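Long-range contacts in 3-phosphoshikimate 1-carboxyvinyltransferase (Streptomyces sviceus, PDB 7M0O), which probably transfers the enolpyruvyl group of phosphoenolpyruvate to the 5-hydroxyl of shikimate-3-phosphate, the sixth of seven steps toward chorismate: residues Thr26-Leu31 with Pro54-Val59; Met191-Val196 with Thr215-Glu220. One frame throughout, in Å; residues are numbered along the deposited sequence.

Interaction 1: residues Thr26-Leu31 with Pro54-Val59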
ATOM      1  N   THR A  26      -3.814  -3.656 -19.515  1.00 13.46           N
ATOM      2  CA  THR A  26      -5.015  -3.036 -18.968  1.00 15.04           C
ATOM      3  C   THR A  26      -4.965  -3.153 -17.447  1.00 18.47           C
ATOM      4  O   THR A  26      -4.855  -4.261 -16.908  1.00 19.83           O
ATOM      5  CB  THR A  26      -6.270  -3.697 -19.540  1.00 21.21           C
ATOM      6  OG1 THR A  26      -6.213  -3.653 -20.973  1.00 23.14           O
ATOM      7  CG2 THR A  26      -7.540  -2.987 -19.060  1.00 22.15           C
ATOM      8  N   LEU A  27      -5.003  -2.011 -16.766  1.00 13.90           N
ATOM      9  CA  LEU A  27      -5.074  -1.945 -15.314  1.00 15.06           C
ATOM     10  C   LEU A  27      -6.517  -1.667 -14.920  1.00 17.23           C
ATOM     11  O   LEU A  27      -7.104  -0.669 -15.358  1.00 17.92           O
ATOM     12  CB  LEU A  27      -4.160  -0.849 -14.774  1.00 16.86           C
ATOM     13  CG  LEU A  27      -2.688  -0.939 -15.188  1.00 14.98           C
ATOM     14  CD1 LEU A  27      -1.898   0.150 -14.493  1.00 14.84           C
ATOM     15  CD2 LEU A  27      -2.148  -2.315 -14.835  1.00 12.29           C
ATOM     16  N   VAL A  28      -7.085  -2.529 -14.084  1.00 13.29           N
ATOM     17  CA  VAL A  28      -8.484  -2.398 -13.685  1.00 14.69           C
ATOM     18  C   VAL A  28      -8.562  -1.787 -12.286  1.00 20.87           C
ATOM     19  O   VAL A  28      -7.912  -2.264 -11.347  1.00 15.09           O
ATOM     20  CB  VAL A  28      -9.194  -3.760 -13.759  1.00 22.74           C
ATOM     21  CG1 VAL A  28     -10.665  -3.611 -13.471  1.00 16.43           C
ATOM     22  CG2 VAL A  28      -8.978  -4.376 -15.139  1.00 23.21           C
ATOM     23  N   ARG A  29      -9.367  -0.730 -12.149  1.00 18.00           N
ATOM     24  CA  ARG A  29      -9.589   0.023 -10.915  1.00 16.36           C
ATOM     25  C   ARG A  29      -8.311   0.531 -10.248  1.00 16.68           C
ATOM     26  O   ARG A  29      -8.186   0.417  -9.021  1.00 15.35           O
ATOM     27  CB  ARG A  29     -10.368  -0.816  -9.897  1.00 21.33           C
ATOM     28  CG  ARG A  29     -11.567  -1.596 -10.449  1.00 30.64           C
ATOM     29  CD  ARG A  29     -12.503  -0.706 -11.247  1.00 34.96           C
ATOM     30  NE  ARG A  29     -13.913  -0.982 -10.976  1.00 38.56           N
ATOM     31  CZ  ARG A  29     -14.581  -2.035 -11.441  1.00 37.74           C
ATOM     32  NH1 ARG A  29     -13.975  -2.936 -12.205  1.00 40.05           N
ATOM     33  NH2 ARG A  29     -15.862  -2.189 -11.134  1.00 39.81           N
ATOM     34  N   PRO A  30      -7.360   1.116 -10.975  1.00 15.10           N
ATOM     35  CA  PRO A  30      -6.205   1.717 -10.294  1.00 14.99           C
ATOM     36  C   PRO A  30      -6.640   2.886  -9.415  1.00 12.20           C
ATOM     37  O   PRO A  30      -7.686   3.503  -9.621  1.00 20.65           O
ATOM     38  CB  PRO A  30      -5.321   2.198 -11.448  1.00 16.32           C
ATOM     39  CG  PRO A  30      -6.304   2.539 -12.517  1.00 22.58           C
ATOM     40  CD  PRO A  30      -7.378   1.477 -12.408  1.00 21.18           C
ATOM     41  N   LEU A  31      -5.829   3.175  -8.402  1.00 11.31           N
ATOM     42  CA  LEU A  31      -6.070   4.355  -7.580  1.00 13.44           C
ATOM     43  C   LEU A  31      -5.829   5.613  -8.408  1.00 13.88           C
ATOM     44  O   LEU A  31      -4.796   5.742  -9.079  1.00 12.84           O
ATOM     45  CB  LEU A  31      -5.160   4.340  -6.348  1.00 13.18           C
ATOM     46  CG  LEU A  31      -5.154   5.622  -5.505  1.00 16.97           C
ATOM     47  CD1 LEU A  31      -6.518   5.852  -4.868  1.00 15.02           C
ATOM     48  CD2 LEU A  31      -4.067   5.611  -4.449  1.00 18.11           C
ATOM     49  N   PRO A  54     -13.087   5.781 -16.556  1.00 20.12           N
ATOM     50  CA  PRO A  54     -13.241   5.871 -15.095  1.00 19.96           C
ATOM     51  C   PRO A  54     -12.889   4.579 -14.364  1.00 22.41           C
ATOM     52  O   PRO A  54     -12.684   4.621 -13.142  1.00 30.29           O
ATOM     53  CB  PRO A  54     -14.720   6.234 -14.915  1.00 21.48           C
ATOM     54  CG  PRO A  54     -15.105   6.894 -16.198  1.00 21.06           C
ATOM     55  CD  PRO A  54     -14.321   6.179 -17.261  1.00 20.56           C
ATOM     56  N   ASP A  55     -12.776   3.454 -15.073  1.00 14.90           N
ATOM     57  CA  ASP A  55     -12.569   2.139 -14.477  1.00 18.57           C
ATOM     58  C   ASP A  55     -11.228   1.504 -14.816  1.00 23.82           C
ATOM     59  O   ASP A  55     -10.734   0.701 -14.023  1.00 21.36           O
ATOM     60  CB  ASP A  55     -13.680   1.169 -14.913  1.00 25.65           C
ATOM     61  CG  ASP A  55     -14.983   1.375 -14.146  1.00 35.78           C
ATOM     62  OD1 ASP A  55     -16.021   0.831 -14.588  1.00 41.61           O
ATOM     63  OD2 ASP A  55     -14.980   2.080 -13.108  1.00 31.33           O
ATOM     64  N   THR A  56     -10.636   1.808 -15.978  1.00 20.05           N
ATOM     65  CA  THR A  56      -9.445   1.099 -16.448  1.00 19.84           C
ATOM     66  C   THR A  56      -8.486   2.062 -17.130  1.00 24.91           C
ATOM     67  O   THR A  56      -8.903   3.002 -17.810  1.00 25.31           O
ATOM     68  CB  THR A  56      -9.763  -0.045 -17.452  1.00 20.94           C
ATOM     69  OG1 THR A  56     -10.376   0.490 -18.636  1.00 23.58           O
ATOM     70  CG2 THR A  56     -10.687  -1.093 -16.842  1.00 26.87           C
ATOM     71  N   TRP A  57      -7.190   1.802 -16.962  1.00 19.06           N
ATOM     72  CA  TRP A  57      -6.135   2.493 -17.698  1.00 19.56           C
ATOM     73  C   TRP A  57      -5.485   1.515 -18.666  1.00 16.96           C
ATOM     74  O   TRP A  57      -5.258   0.345 -18.328  1.00 18.63           O
ATOM     75  CB  TRP A  57      -5.064   3.071 -16.767  1.00 17.40           C
ATOM     76  CG  TRP A  57      -5.557   4.145 -15.839  1.00 22.86           C
ATOM     77  CD1 TRP A  57      -6.860   4.477 -15.573  1.00 28.29           C
ATOM     78  CD2 TRP A  57      -4.752   5.001 -15.019  1.00 21.24           C
ATOM     79  NE1 TRP A  57      -6.910   5.498 -14.653  1.00 27.17           N
ATOM     80  CE2 TRP A  57      -5.626   5.835 -14.296  1.00 28.48           C
ATOM     81  CE3 TRP A  57      -3.375   5.147 -14.836  1.00 28.33           C
ATOM     82  CZ2 TRP A  57      -5.165   6.808 -13.408  1.00 30.60           C
ATOM     83  CZ3 TRP A  57      -2.921   6.107 -13.952  1.00 31.53           C
ATOM     84  CH2 TRP A  57      -3.812   6.924 -13.250  1.00 24.69           C
ATOM     85  N   GLN A  58      -5.178   2.000 -19.864  1.00 17.50           N
ATOM     86  CA  GLN A  58      -4.590   1.199 -20.928  1.00 23.72           C
ATOM     87  C   GLN A  58      -3.228   1.783 -21.281  1.00 14.81           C
ATOM     88  O   GLN A  58      -3.126   2.982 -21.567  1.00 19.84           O
ATOM     89  CB  GLN A  58      -5.516   1.211 -22.140  1.00 25.82           C
ATOM     90  CG  GLN A  58      -5.230   0.196 -23.185  1.00 31.20           C
ATOM     91  CD  GLN A  58      -6.505  -0.341 -23.786  1.00 37.42           C
ATOM     92  OE1 GLN A  58      -7.201  -1.145 -23.172  1.00 40.08           O
ATOM     93  NE2 GLN A  58      -6.838   0.127 -24.981  1.00 43.17           N
ATOM     94  N   VAL A  59      -2.175   0.959 -21.232  1.00 13.29           N
ATOM     95  CA  VAL A  59      -0.809   1.431 -21.477  1.00 16.17           C
ATOM     96  C   VAL A  59      -0.161   0.547 -22.534  1.00 17.24           C
ATOM     97  O   VAL A  59      -0.076  -0.671 -22.356  1.00 16.68           O
ATOM     98  CB  VAL A  59       0.052   1.432 -20.200  1.00 17.42           C
ATOM     99  CG1 VAL A  59       1.443   2.026 -20.487  1.00 17.61           C
ATOM    100  CG2 VAL A  59      -0.647   2.187 -19.051  1.00 14.62           C
TER
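P30 lies over one face of the W57 indole. Its CG stands 3.6 Å from the centroid of the five-membered ring, almost on the ring normal, a CH-pi contact. R52 makes a cation-pi contact with the W57 ring. The R29 guanidinium has the D55 carboxylate over one face, offset toward the rim, and V28 CG1 at its edge in plane. R29 NE and D55 OD2 are 3.9 Å apart. This is a long salt bridge of charges alone, since no N-H points at the oxygen. The two planes are 23° apart.

The backbones are an antiparallel pair of neighbouring strands, 24-28 and 56-60, in a four-stranded mixed sheet. Between these two segments L27 and W57 form the hydrogen-bonded pair. L27 N lies 2.8 Å from W57 O. W57 N lies 2.9 Å from L27 O. Beyond the strand, R29 N bonds D55 O at 2.7 Å.

L27 and W57 share one face of the sheet, where W57 also meets L15 of helix 8-20 and A40 of helix 34-45. An alanine at W57 would probably leave P30 CG without its aromatic partner and open a gap toward both helices. T26, V28, T56 and Q58 take the other face. There T26 CG2 packs 4.0 Å from T56 CB, and V28 CG2 lies 4.1 Å from T56 CG2.

Interaction 2: residues Met191-Val196 with Thr215-Glu220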
ATOM      1  N   MET A 191       5.449  -9.031 -10.347  1.00 14.70           N
ATOM      2  CA  MET A 191       6.345  -9.363 -11.447  1.00 12.73           C
ATOM      3  C   MET A 191       6.000 -10.727 -12.044  1.00 15.47           C
ATOM      4  O   MET A 191       6.090 -10.914 -13.266  1.00 16.16           O
ATOM      5  CB  MET A 191       7.799  -9.302 -10.968  1.00 13.89           C
ATOM      6  CG  MET A 191       8.301  -7.879 -10.608  1.00 12.17           C
ATOM      7  SD  MET A 191       9.945  -7.835  -9.852  1.00 13.49           S
ATOM      8  CE  MET A 191      10.952  -8.390 -11.238  1.00 13.14           C
ATOM      9  N   ARG A 192       5.560 -11.681 -11.205  1.00 17.92           N
ATOM     10  CA  ARG A 192       5.149 -12.992 -11.715  1.00 15.76           C
ATOM     11  C   ARG A 192       3.907 -12.874 -12.586  1.00 13.62           C
ATOM     12  O   ARG A 192       3.804 -13.548 -13.619  1.00 18.00           O
ATOM     13  CB  ARG A 192       4.905 -13.977 -10.563  1.00 20.78           C
ATOM     14  CG  ARG A 192       6.169 -14.528  -9.921  1.00 30.06           C
ATOM     15  CD  ARG A 192       5.884 -15.723  -9.006  1.00 34.21           C
ATOM     16  NE  ARG A 192       5.251 -15.319  -7.753  1.00 41.69           N
ATOM     17  CZ  ARG A 192       5.915 -14.984  -6.649  1.00 38.54           C
ATOM     18  NH1 ARG A 192       7.244 -14.999  -6.638  1.00 38.08           N
ATOM     19  NH2 ARG A 192       5.254 -14.630  -5.554  1.00 33.45           N
ATOM     20  N   ALA A 193       2.960 -12.008 -12.202  1.00 13.42           N
ATOM     21  CA  ALA A 193       1.784 -11.783 -13.035  1.00 15.40           C
ATOM     22  C   ALA A 193       2.153 -11.187 -14.387  1.00 16.74           C
ATOM     23  O   ALA A 193       1.410 -11.358 -15.360  1.00 18.69           O
ATOM     24  CB  ALA A 193       0.785 -10.877 -12.313  1.00 17.43           C
ATOM     25  N   PHE A 194       3.296 -10.514 -14.472  1.00 18.74           N
ATOM     26  CA  PHE A 194       3.798  -9.981 -15.726  1.00 12.84           C
ATOM     27  C   PHE A 194       4.909 -10.853 -16.314  1.00 19.09           C
ATOM     28  O   PHE A 194       5.715 -10.371 -17.115  1.00 17.67           O
ATOM     29  CB  PHE A 194       4.258  -8.531 -15.513  1.00 15.37           C
ATOM     30  CG  PHE A 194       3.118  -7.540 -15.441  1.00 12.47           C
ATOM     31  CD1 PHE A 194       2.748  -6.802 -16.569  1.00 12.06           C
ATOM     32  CD2 PHE A 194       2.412  -7.358 -14.272  1.00 15.08           C
ATOM     33  CE1 PHE A 194       1.689  -5.906 -16.519  1.00 13.52           C
ATOM     34  CE2 PHE A 194       1.355  -6.453 -14.207  1.00 13.54           C
ATOM     35  CZ  PHE A 194       0.992  -5.723 -15.320  1.00 12.59           C
ATOM     36  N   GLY A 195       4.981 -12.115 -15.903  1.00 14.50           N
ATOM     37  CA  GLY A 195       5.764 -13.117 -16.608  1.00 16.77           C
ATOM     38  C   GLY A 195       7.207 -13.276 -16.195  1.00 17.76           C
ATOM     39  O   GLY A 195       7.993 -13.846 -16.965  1.00 22.05           O
ATOM     40  N   VAL A 196       7.591 -12.831 -14.999  1.00 15.44           N
ATOM     41  CA  VAL A 196       8.981 -12.893 -14.561  1.00 17.46           C
ATOM     42  C   VAL A 196       9.057 -13.561 -13.195  1.00 19.05           C
ATOM     43  O   VAL A 196       8.396 -13.124 -12.253  1.00 15.01           O
ATOM     44  CB  VAL A 196       9.624 -11.499 -14.502  1.00 21.11           C
ATOM     45  CG1 VAL A 196      10.930 -11.600 -13.763  1.00 15.27           C
ATOM     46  CG2 VAL A 196       9.832 -10.961 -15.916  1.00 16.02           C
ATOM     47  N   THR A 215      -0.493  -7.844 -19.706  1.00 16.23           N
ATOM     48  CA  THR A 215      -1.645  -8.608 -19.253  1.00 18.74           C
ATOM     49  C   THR A 215      -2.756  -7.640 -18.848  1.00 21.59           C
ATOM     50  O   THR A 215      -2.604  -6.418 -18.919  1.00 17.83           O
ATOM     51  CB  THR A 215      -1.240  -9.542 -18.104  1.00 21.58           C
ATOM     52  OG1 THR A 215      -2.290 -10.482 -17.850  1.00 22.76           O
ATOM     53  CG2 THR A 215      -0.950  -8.739 -16.837  1.00 22.75           C
ATOM     54  N   THR A 216      -3.900  -8.200 -18.464  1.00 18.78           N
ATOM     55  CA  THR A 216      -4.934  -7.448 -17.770  1.00 14.22           C
ATOM     56  C   THR A 216      -4.694  -7.660 -16.283  1.00 19.85           C
ATOM     57  O   THR A 216      -4.668  -8.803 -15.825  1.00 20.05           O
ATOM     58  CB  THR A 216      -6.337  -7.908 -18.178  1.00 22.49           C
ATOM     59  OG1 THR A 216      -6.635  -7.461 -19.504  1.00 22.69           O
ATOM     60  CG2 THR A 216      -7.397  -7.336 -17.237  1.00 18.69           C
ATOM     61  N   TYR A 217      -4.474  -6.571 -15.538  1.00 17.11           N
ATOM     62  CA  TYR A 217      -4.102  -6.663 -14.130  1.00 20.44           C
ATOM     63  C   TYR A 217      -5.057  -5.813 -13.307  1.00 17.45           C
ATOM     64  O   TYR A 217      -5.111  -4.590 -13.481  1.00 16.68           O
ATOM     65  CB  TYR A 217      -2.648  -6.233 -13.879  1.00 16.24           C
ATOM     66  CG  TYR A 217      -2.239  -6.551 -12.459  1.00 14.24           C
ATOM     67  CD1 TYR A 217      -1.840  -7.836 -12.099  1.00 16.85           C
ATOM     68  CD2 TYR A 217      -2.315  -5.582 -11.468  1.00 13.68           C
ATOM     69  CE1 TYR A 217      -1.510  -8.132 -10.783  1.00 18.67           C
ATOM     70  CE2 TYR A 217      -1.992  -5.866 -10.159  1.00 14.81           C
ATOM     71  CZ  TYR A 217      -1.591  -7.139  -9.822  1.00 17.17           C
ATOM     72  OH  TYR A 217      -1.272  -7.410  -8.510  1.00 18.14           O
ATOM     73  N   ALA A 218      -5.810  -6.464 -12.426  1.00 14.92           N
ATOM     74  CA  ALA A 218      -6.738  -5.788 -11.530  1.00 18.22           C
ATOM     75  C   ALA A 218      -6.019  -5.362 -10.253  1.00 15.28           C
ATOM     76  O   ALA A 218      -5.353  -6.183  -9.604  1.00 14.22           O
ATOM     77  CB  ALA A 218      -7.913  -6.708 -11.191  1.00 16.99           C
ATOM     78  N   ILE A 219      -6.180  -4.089  -9.890  1.00 14.90           N
ATOM     79  CA  ILE A 219      -5.596  -3.532  -8.671  1.00 11.17           C
ATOM     80  C   ILE A 219      -6.518  -3.837  -7.498  1.00  9.89           C
ATOM     81  O   ILE A 219      -7.717  -3.518  -7.535  1.00 15.73           O
ATOM     82  CB  ILE A 219      -5.378  -2.016  -8.810  1.00 13.66           C
ATOM     83  CG1 ILE A 219      -4.434  -1.705  -9.974  1.00 21.15           C
ATOM     84  CG2 ILE A 219      -4.872  -1.416  -7.471  1.00 12.20           C
ATOM     85  CD1 ILE A 219      -3.144  -2.399  -9.851  1.00 21.85           C
ATOM     86  N   GLU A 220      -5.956  -4.434  -6.449  1.00 10.13           N
ATOM     87  CA  GLU A 220      -6.744  -4.731  -5.248  1.00 12.52           C
ATOM     88  C   GLU A 220      -7.126  -3.445  -4.517  1.00 11.31           C
ATOM     89  O   GLU A 220      -6.309  -2.526  -4.400  1.00 11.70           O
ATOM     90  CB  GLU A 220      -5.962  -5.621  -4.278  1.00 11.65           C
ATOM     91  CG  GLU A 220      -5.803  -7.054  -4.708  1.00 15.23           C
ATOM     92  CD  GLU A 220      -4.838  -7.842  -3.825  1.00 17.36           C
ATOM     93  OE1 GLU A 220      -4.568  -7.446  -2.656  1.00 15.76           O
ATOM     94  OE2 GLU A 220      -4.342  -8.875  -4.314  1.00 19.89           O
TER
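A Schellman motif ends helix 182-193, and the contact forms where this helix end packs against the edge strand 216-218. G195 is the C-prime residue, with positive phi. The motif's bonds run from V196 N to M191 O, 3.0 Å, and from G195 N to R192 O, 2.9 Å. F194, the first residue to leave helical geometry, carries much of the contact.

T215 CG2 sits over one face of the F194 ring, 4.0 Å from the centroid and offset toward the rim, as a CH-pi contact. The same methyl is 3.8 Å from A193 O. About the CA-CB bond, T215 OG1 is anti to N (chi1 -168°), which leaves CG2 staggered between N and C, facing the ring.

Y217 meets the far end of the F194 side chain. F194 CZ is 3.9 Å from Y217 CB, and F194 CE2 is 4.0 Å from Y217 CG. The two rings are an oblique pair, with planes at 42° and centroids 5.8 Å apart. A193 adds its methyl: CB is 3.9 Å from Y217 CE1. I219 CD1, from the same segment as Y217, lies at the edge of the tyrosine ring, in plane. No hydrogen bond crosses between the segments.

F194 also touches L17 of helix 8-20 and T25 of strand 24-28. Y217 packs on L27, and its backbone pairs with T26 and V28 of that neighbouring strand.

Both contacts use the same mixed sheet, where strand 24-28 lies between 56-60 and 216-218. It runs antiparallel to the first and parallel to the second. Interaction 1 joins two of these strands. Interaction 2 brings the end of helix 182-193 to the outermost strand. They meet directly: T26 O to Y217 N, 2.7 Å, and V28 O to I219 N, 2.9 Å, are probable hydrogen bonds. Interaction 1 is largely a surface contact, though L27 and W57 are buried. It is held mainly by backbone bonds, with P30 on the W57 ring and a long, undirected ion pair. Interaction 2 is smaller and partly buried, and its touching is by methyls and aromatic rings.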